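Local coordinates for C protein alpha-antigen (PDB 1YWM) that is a cell-wall-anchored surface protein of group B Streptococcus that may play a role in both virulence and immunity, at residues 42-45 with 46-49; 76-80 with 81-85. All blocks are in the same frame, centred on the assembly; numbering follows the deposited sequence.

Contact 1: 42-45 with 46-49; sequences YIDL and YDVK
A helix N-cap joins strand 40-44 to the short helix 45-49, with Asp44 capping and Tyr46 N as its partner. Asp44 CG lies anti to the backbone N (chi1 -175°), which puts the carboxylate beside its own carbonyl carbon and over the first turn. There Asp44 OD1 accepts from Tyr46 N at 3.1 Å, the donor arriving from above the carboxylate plane, and the Tyr46 side chain lies beside the carboxylate, its CB 3.4 Å from Asp44 OD1. No direct return bond makes this a capping box; instead water 1 accepts from Asp44 N and donates to Asp47 OD1 at 2.7 Å. A second water donates to Asp44 OD2 and, at 3.1 Å, to Asp47 OD2.

Behind the cap the helical bonds begin. Val48 N reaches Asp44 O at 3.1 Å, in the carbonyl plane, and Lys49 N reaches Leu45 O at 2.9 Å; Asp47 N adds a weak bond to Asp44 O. On the apolar side, Ile43 CG2 presses against Val48 CG2 at 3.4 Å, tight for two methyls.

Ser123 OG also bonds to Asp44 OD2, linking the cap to the chain just before helix 124-137. Lys34 NZ makes a long, weak ion pair with Asp47 OD1. Asp44 OD2 and Asp47 OD2 are 4.3 Å apart; the bridging water, the helix N-terminus, Ser123 and Lys34 probably ease the repulsion.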
ATOM      1  N   TYR A  42      -0.539  -1.908   6.868  1.00 13.58           N
ATOM      2  CA  TYR A  42      -1.162  -1.346   5.662  1.00 16.99           C
ATOM      3  C   TYR A  42      -1.067  -2.354   4.560  1.00 14.29           C
ATOM      4  O   TYR A  42      -0.029  -2.983   4.401  1.00 18.62           O
ATOM      5  CB  TYR A  42      -0.357  -0.140   5.166  1.00 16.87           C
ATOM      6  CG  TYR A  42      -0.389   1.024   6.096  1.00 20.80           C
ATOM      7  CD1 TYR A  42       0.394   1.041   7.251  1.00 17.48           C
ATOM      8  CD2 TYR A  42      -1.184   2.134   5.812  1.00 22.94           C
ATOM      9  CE1 TYR A  42       0.346   2.127   8.131  1.00 17.86           C
ATOM     10  CE2 TYR A  42      -1.205   3.234   6.667  1.00 20.10           C
ATOM     11  CZ  TYR A  42      -0.451   3.215   7.818  1.00 25.08           C
ATOM     12  OH  TYR A  42      -0.467   4.310   8.659  1.00 30.06           O
ATOM     13  N   ILE A  43      -2.133  -2.468   3.779  1.00 14.84           N
ATOM     14  CA  ILE A  43      -2.193  -3.406   2.654  1.00 12.54           C
ATOM     15  C   ILE A  43      -2.851  -2.682   1.483  1.00 19.13           C
ATOM     16  O   ILE A  43      -3.906  -2.058   1.640  1.00 16.09           O
ATOM     17  CB  ILE A  43      -3.014  -4.665   3.047  1.00 14.59           C
ATOM     18  CG1 ILE A  43      -2.204  -5.520   4.051  1.00 13.57           C
ATOM     19  CG2 ILE A  43      -3.401  -5.481   1.810  1.00 18.07           C
ATOM     20  CD1 ILE A  43      -3.003  -6.784   4.602  1.00 17.41           C
ATOM     21  N   ASP A  44      -2.198  -2.756   0.330  1.00 18.19           N
ATOM     22  CA  ASP A  44      -2.681  -2.124  -0.899  1.00 16.84           C
ATOM     23  C   ASP A  44      -3.314  -3.232  -1.725  1.00 11.63           C
ATOM     24  O   ASP A  44      -2.631  -4.212  -2.062  1.00 18.16           O
ATOM     25  CB  ASP A  44      -1.469  -1.528  -1.631  1.00 13.87           C
ATOM     26  CG  ASP A  44      -1.849  -0.734  -2.860  1.00 18.37           C
ATOM     27  OD1 ASP A  44      -3.036  -0.736  -3.300  1.00 20.52           O
ATOM     28  OD2 ASP A  44      -0.981  -0.066  -3.425  1.00 14.69           O
ATOM     29  N   LEU A  45      -4.607  -3.111  -2.013  1.00 13.73           N
ATOM     30  CA  LEU A  45      -5.304  -4.156  -2.773  1.00 18.74           C
ATOM     31  C   LEU A  45      -4.701  -4.351  -4.164  1.00 20.48           C
ATOM     32  O   LEU A  45      -4.817  -5.431  -4.745  1.00 17.31           O
ATOM     33  CB  LEU A  45      -6.788  -3.853  -2.882  1.00 19.59           C
ATOM     34  CG  LEU A  45      -7.538  -3.751  -1.536  1.00 13.80           C
ATOM     35  CD1 LEU A  45      -9.004  -3.509  -1.763  1.00 26.18           C
ATOM     36  CD2 LEU A  45      -7.376  -5.069  -0.784  1.00 16.58           C
ATOM     37  N   TYR A  46      -4.028  -3.318  -4.683  1.00 18.82           N
ATOM     38  CA  TYR A  46      -3.283  -3.488  -5.944  1.00 17.62           C
ATOM     39  C   TYR A  46      -2.287  -4.645  -5.815  1.00 18.36           C
ATOM     40  O   TYR A  46      -2.196  -5.523  -6.711  1.00 21.40           O
ATOM     41  CB  TYR A  46      -2.568  -2.175  -6.314  1.00 13.25           C
ATOM     42  CG  TYR A  46      -1.647  -2.304  -7.513  1.00 17.41           C
ATOM     43  CD1 TYR A  46      -0.291  -2.473  -7.340  1.00 20.30           C
ATOM     44  CD2 TYR A  46      -2.159  -2.262  -8.828  1.00 24.28           C
ATOM     45  CE1 TYR A  46       0.564  -2.600  -8.435  1.00 20.53           C
ATOM     46  CE2 TYR A  46      -1.295  -2.370  -9.947  1.00 27.24           C
ATOM     47  CZ  TYR A  46       0.055  -2.538  -9.725  1.00 24.62           C
ATOM     48  OH  TYR A  46       0.934  -2.650 -10.777  1.00 25.17           O
ATOM     49  N   ASP A  47      -1.556  -4.638  -4.699  1.00 15.29           N
ATOM     50  CA  ASP A  47      -0.551  -5.654  -4.380  1.00 16.76           C
ATOM     51  C   ASP A  47      -1.209  -6.995  -4.130  1.00 23.47           C
ATOM     52  O   ASP A  47      -0.697  -8.029  -4.568  1.00 22.52           O
ATOM     53  CB  ASP A  47       0.266  -5.272  -3.145  1.00 22.66           C
ATOM     54  CG  ASP A  47       1.133  -4.050  -3.347  1.00 21.42           C
ATOM     55  OD1 ASP A  47       1.686  -3.557  -2.323  1.00 25.43           O
ATOM     56  OD2 ASP A  47       1.342  -3.524  -4.464  1.00 27.32           O
ATOM     57  N   VAL A  48      -2.347  -6.974  -3.431  1.00 20.36           N
ATOM     58  CA  VAL A  48      -3.110  -8.210  -3.199  1.00 21.21           C
ATOM     59  C   VAL A  48      -3.546  -8.897  -4.477  1.00 27.04           C
ATOM     60  O   VAL A  48      -3.382 -10.100  -4.635  1.00 24.02           O
ATOM     61  CB  VAL A  48      -4.339  -7.962  -2.331  1.00 19.18           C
ATOM     62  CG1 VAL A  48      -5.118  -9.257  -2.120  1.00 22.64           C
ATOM     63  CG2 VAL A  48      -3.887  -7.410  -0.987  1.00 20.88           C
ATOM     64  N   LYS A  49      -4.090  -8.130  -5.407  1.00 24.84           N
ATOM     65  CA  LYS A  49      -4.548  -8.711  -6.654  1.00 26.91           C
ATOM     66  C   LYS A  49      -3.407  -9.300  -7.478  1.00 27.36           C
ATOM     67  O   LYS A  49      -3.645 -10.208  -8.253  1.00 32.71           O
ATOM     68  CB  LYS A  49      -5.393  -7.701  -7.427  1.00 26.36           C
ATOM     69  CG  LYS A  49      -6.732  -7.461  -6.726  1.00 35.42           C
ATOM     70  CD  LYS A  49      -7.806  -6.921  -7.654  1.00 36.66           C
ATOM     71  CE  LYS A  49      -9.196  -7.071  -7.018  1.00 37.87           C
ATOM     72  NZ  LYS A  49      -9.324  -6.276  -5.731  1.00 42.81           N
TER
HETATM   73  O   HOH W   1       0.549  -3.533   0.165  1.00 13.20           O
HETATM   74  O   HOH W   2       1.488  -0.524  -3.890  1.00 21.63           O

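Contact 2: 76-80 with 81-85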
ATOM      1  N   LYS A  76     -17.610  -8.908   8.877  1.00 17.21           N
ATOM      2  CA  LYS A  76     -17.063 -10.177   8.378  1.00 19.86           C
ATOM      3  C   LYS A  76     -15.638 -10.494   8.846  1.00 16.97           C
ATOM      4  O   LYS A  76     -14.830  -9.605   9.009  1.00 14.22           O
ATOM      5  CB  LYS A  76     -17.133 -10.227   6.841  1.00 22.87           C
ATOM      6  CG  LYS A  76     -18.572 -10.401   6.314  1.00 38.85           C
ATOM      7  CD  LYS A  76     -18.699 -11.518   5.285  1.00 54.97           C
ATOM      8  CE  LYS A  76     -20.060 -12.220   5.389  1.00 75.50           C
ATOM      9  NZ  LYS A  76     -20.789 -12.312   4.078  1.00 63.18           N
ATOM     10  N   TYR A  77     -15.351 -11.780   9.055  1.00 11.49           N
ATOM     11  CA  TYR A  77     -13.974 -12.239   9.189  1.00  9.99           C
ATOM     12  C   TYR A  77     -13.491 -12.805   7.861  1.00 16.13           C
ATOM     13  O   TYR A  77     -14.275 -13.398   7.122  1.00 15.50           O
ATOM     14  CB  TYR A  77     -13.901 -13.365  10.213  1.00 13.33           C
ATOM     15  CG  TYR A  77     -14.202 -12.967  11.640  1.00 12.43           C
ATOM     16  CD1 TYR A  77     -13.261 -12.267  12.405  1.00 12.10           C
ATOM     17  CD2 TYR A  77     -15.393 -13.367  12.249  1.00 14.92           C
ATOM     18  CE1 TYR A  77     -13.542 -11.937  13.735  1.00  9.43           C
ATOM     19  CE2 TYR A  77     -15.682 -13.032  13.570  1.00 13.20           C
ATOM     20  CZ  TYR A  77     -14.758 -12.316  14.297  1.00 12.71           C
ATOM     21  OH  TYR A  77     -15.023 -11.999  15.611  1.00 13.34           O
ATOM     22  N   TYR A  78     -12.208 -12.630   7.578  1.00 17.70           N
ATOM     23  CA  TYR A  78     -11.606 -13.164   6.369  1.00 18.60           C
ATOM     24  C   TYR A  78     -10.335 -13.867   6.733  1.00 13.88           C
ATOM     25  O   TYR A  78      -9.487 -13.302   7.413  1.00 17.68           O
ATOM     26  CB  TYR A  78     -11.251 -12.067   5.357  1.00 15.87           C
ATOM     27  CG  TYR A  78     -12.442 -11.283   4.870  1.00 18.74           C
ATOM     28  CD1 TYR A  78     -12.622  -9.968   5.275  1.00 30.03           C
ATOM     29  CD2 TYR A  78     -13.402 -11.863   4.015  1.00 24.47           C
ATOM     30  CE1 TYR A  78     -13.706  -9.236   4.849  1.00 30.98           C
ATOM     31  CE2 TYR A  78     -14.500 -11.140   3.586  1.00 27.80           C
ATOM     32  CZ  TYR A  78     -14.636  -9.819   4.003  1.00 39.63           C
ATOM     33  OH  TYR A  78     -15.705  -9.067   3.613  1.00 31.45           O
ATOM     34  N   GLY A  79     -10.213 -15.094   6.243  1.00 14.03           N
ATOM     35  CA  GLY A  79      -9.041 -15.926   6.456  1.00 11.82           C
ATOM     36  C   GLY A  79      -8.054 -15.941   5.301  1.00 17.00           C
ATOM     37  O   GLY A  79      -6.997 -16.574   5.399  1.00 15.78           O
ATOM     38  N   ASP A  80      -8.383 -15.234   4.211  1.00 17.91           N
ATOM     39  CA  ASP A  80      -7.527 -15.211   3.021  1.00 18.76           C
ATOM     40  C   ASP A  80      -7.431 -13.767   2.575  1.00 14.13           C
ATOM     41  O   ASP A  80      -8.459 -13.168   2.280  1.00 16.83           O
ATOM     42  CB  ASP A  80      -8.196 -16.012   1.909  1.00 18.18           C
ATOM     43  CG  ASP A  80      -7.379 -16.063   0.615  1.00 32.62           C
ATOM     44  OD1 ASP A  80      -6.229 -15.560   0.555  1.00 31.88           O
ATOM     45  OD2 ASP A  80      -7.843 -16.614  -0.405  1.00 54.67           O
ATOM     46  N   VAL A  81      -6.222 -13.218   2.555  1.00 15.36           N
ATOM     47  CA  VAL A  81      -6.008 -11.828   2.136  1.00 18.53           C
ATOM     48  C   VAL A  81      -6.676 -11.516   0.773  1.00 23.35           C
ATOM     49  O   VAL A  81      -7.143 -10.397   0.543  1.00 18.82           O
ATOM     50  CB  VAL A  81      -4.514 -11.456   2.140  1.00 22.53           C
ATOM     51  CG1 VAL A  81      -3.707 -12.257   1.034  1.00 22.80           C
ATOM     52  CG2 VAL A  81      -4.337  -9.898   2.037  1.00 16.80           C
ATOM     53  N   SER A  82      -6.732 -12.512  -0.115  1.00 18.09           N
ATOM     54  CA  SER A  82      -7.370 -12.344  -1.438  1.00 24.30           C
ATOM     55  C   SER A  82      -8.871 -12.000  -1.373  1.00 25.95           C
ATOM     56  O   SER A  82      -9.445 -11.515  -2.357  1.00 25.39           O
ATOM     57  CB  SER A  82      -7.114 -13.588  -2.303  1.00 26.60           C
ATOM     58  OG  SER A  82      -8.023 -14.630  -1.966  1.00 36.49           O
ATOM     59  N   GLN A  83      -9.503 -12.214  -0.210  1.00 20.26           N
ATOM     60  CA  GLN A  83     -10.905 -11.830  -0.016  1.00 21.51           C
ATOM     61  C   GLN A  83     -11.144 -10.349   0.301  1.00 20.56           C
ATOM     62  O   GLN A  83     -12.307  -9.895   0.276  1.00 20.60           O
ATOM     63  CB  GLN A  83     -11.566 -12.656   1.100  1.00 20.21           C
ATOM     64  CG  GLN A  83     -11.465 -14.172   0.924  1.00 17.82           C
ATOM     65  CD  GLN A  83     -12.074 -14.831   2.154  1.00 31.50           C
ATOM     66  OE1 GLN A  83     -11.423 -14.916   3.188  1.00 20.45           O
ATOM     67  NE2 GLN A  83     -13.344 -15.219   2.066  1.00 39.73           N
ATOM     68  N   LEU A  84     -10.084  -9.615   0.653  1.00 19.69           N
ATOM     69  CA  LEU A  84     -10.223  -8.187   0.924  1.00 18.80           C
ATOM     70  C   LEU A  84     -10.594  -7.477  -0.382  1.00 19.90           C
ATOM     71  O   LEU A  84      -9.910  -7.621  -1.378  1.00 20.47           O
ATOM     72  CB  LEU A  84      -8.934  -7.581   1.480  1.00 17.14           C
ATOM     73  CG  LEU A  84      -8.484  -8.147   2.837  1.00 18.38           C
ATOM     74  CD1 LEU A  84      -7.265  -7.437   3.297  1.00 16.83           C
ATOM     75  CD2 LEU A  84      -9.624  -8.033   3.884  1.00 22.53           C
ATOM     76  N   GLN A  85     -11.672  -6.722  -0.358  1.00 18.52           N
ATOM     77  CA  GLN A  85     -12.164  -6.093  -1.600  1.00 25.36           C
ATOM     78  C   GLN A  85     -12.574  -4.643  -1.397  1.00 25.11           C
ATOM     79  O   GLN A  85     -12.877  -3.928  -2.354  1.00 25.46           O
ATOM     80  CB  GLN A  85     -13.347  -6.876  -2.171  1.00 26.75           C
ATOM     81  CG  GLN A  85     -13.039  -8.329  -2.573  1.00 44.19           C
ATOM     82  CD  GLN A  85     -12.213  -8.444  -3.849  1.00 60.08           C
ATOM     83  OE1 GLN A  85     -12.476  -7.746  -4.831  1.00 61.12           O
ATOM     84  NE2 GLN A  85     -11.215  -9.333  -3.837  1.00 48.40           N
TER
HETATM   85  O   HOH W   3     -12.556 -16.610   5.102  1.00 43.97           O
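Asp80 and Ser82 carry most of the polar contact where strand 76-78 runs into the 3-10 turn 81-83. Asp80 OD1 accepts from Ser82 N at 3.2 Å, an Asx turn, while Ser82 OG donates to Asp80 OD2 over a short 2.5 Å. Both donors come from above the carboxylate plane, on the same side of it, and both belong to Ser82. With OG between its own backbone N and carbonyl carbon (chi1 81°), the serine hydroxyl faces back toward the aspartate. The backbone closes the same turn through Gln83 N and Asp80 O, 2.9 Å apart.

Gln83 reaches back along the chain. Gln83 OE1 accepts from Asp80 N at 3.2 Å and, weakly, from Gly79 N; water 3 bridges the Gly79 amide and OE1 by a second path. Three donors therefore converge on this one oxygen.

Packing centres on the Tyr78 ring. Gln83 CB lies 3.5 Å from Tyr78 CD2, and the amide plane stands nearly upright to the ring (83°), with NE2 at the ring edge. Leu84 CD2 meets Tyr78 CD1 obliquely at 3.8 Å.

Strand 66-73 lies next to this turn: Tyr69 OH bonds to Val81 N, Val81 packs on Phe71 and Leu84 touches Gln73. Helix 45-49 also packs against residues 81-85, which places the turn between that helix and the neighbouring strand.

Contact 1 comes first along the chain, and contact 2 follows it after strands 59-61 and 66-73. Their centres are about 12 Å apart. Both reach the same mixed sheet in the fibronectin-like beta-sandwich part: strand 40-44 pairs with strand 113-121, while strand 76-78 forms an outermost strand beside 66-73. The two touch directly, helix 45-49 of contact 1 packing on residues 81-85, with Val48 CG1 3.5 Å from Val81 O and Leu45 CD2 3.6 Å from Leu84 O. Contact 1 also borders the three-helix bundle, through Tyr46 on helix 124-137. The helix thus packs on the 81-85 turn while also touching the bundle of this N-terminal domain.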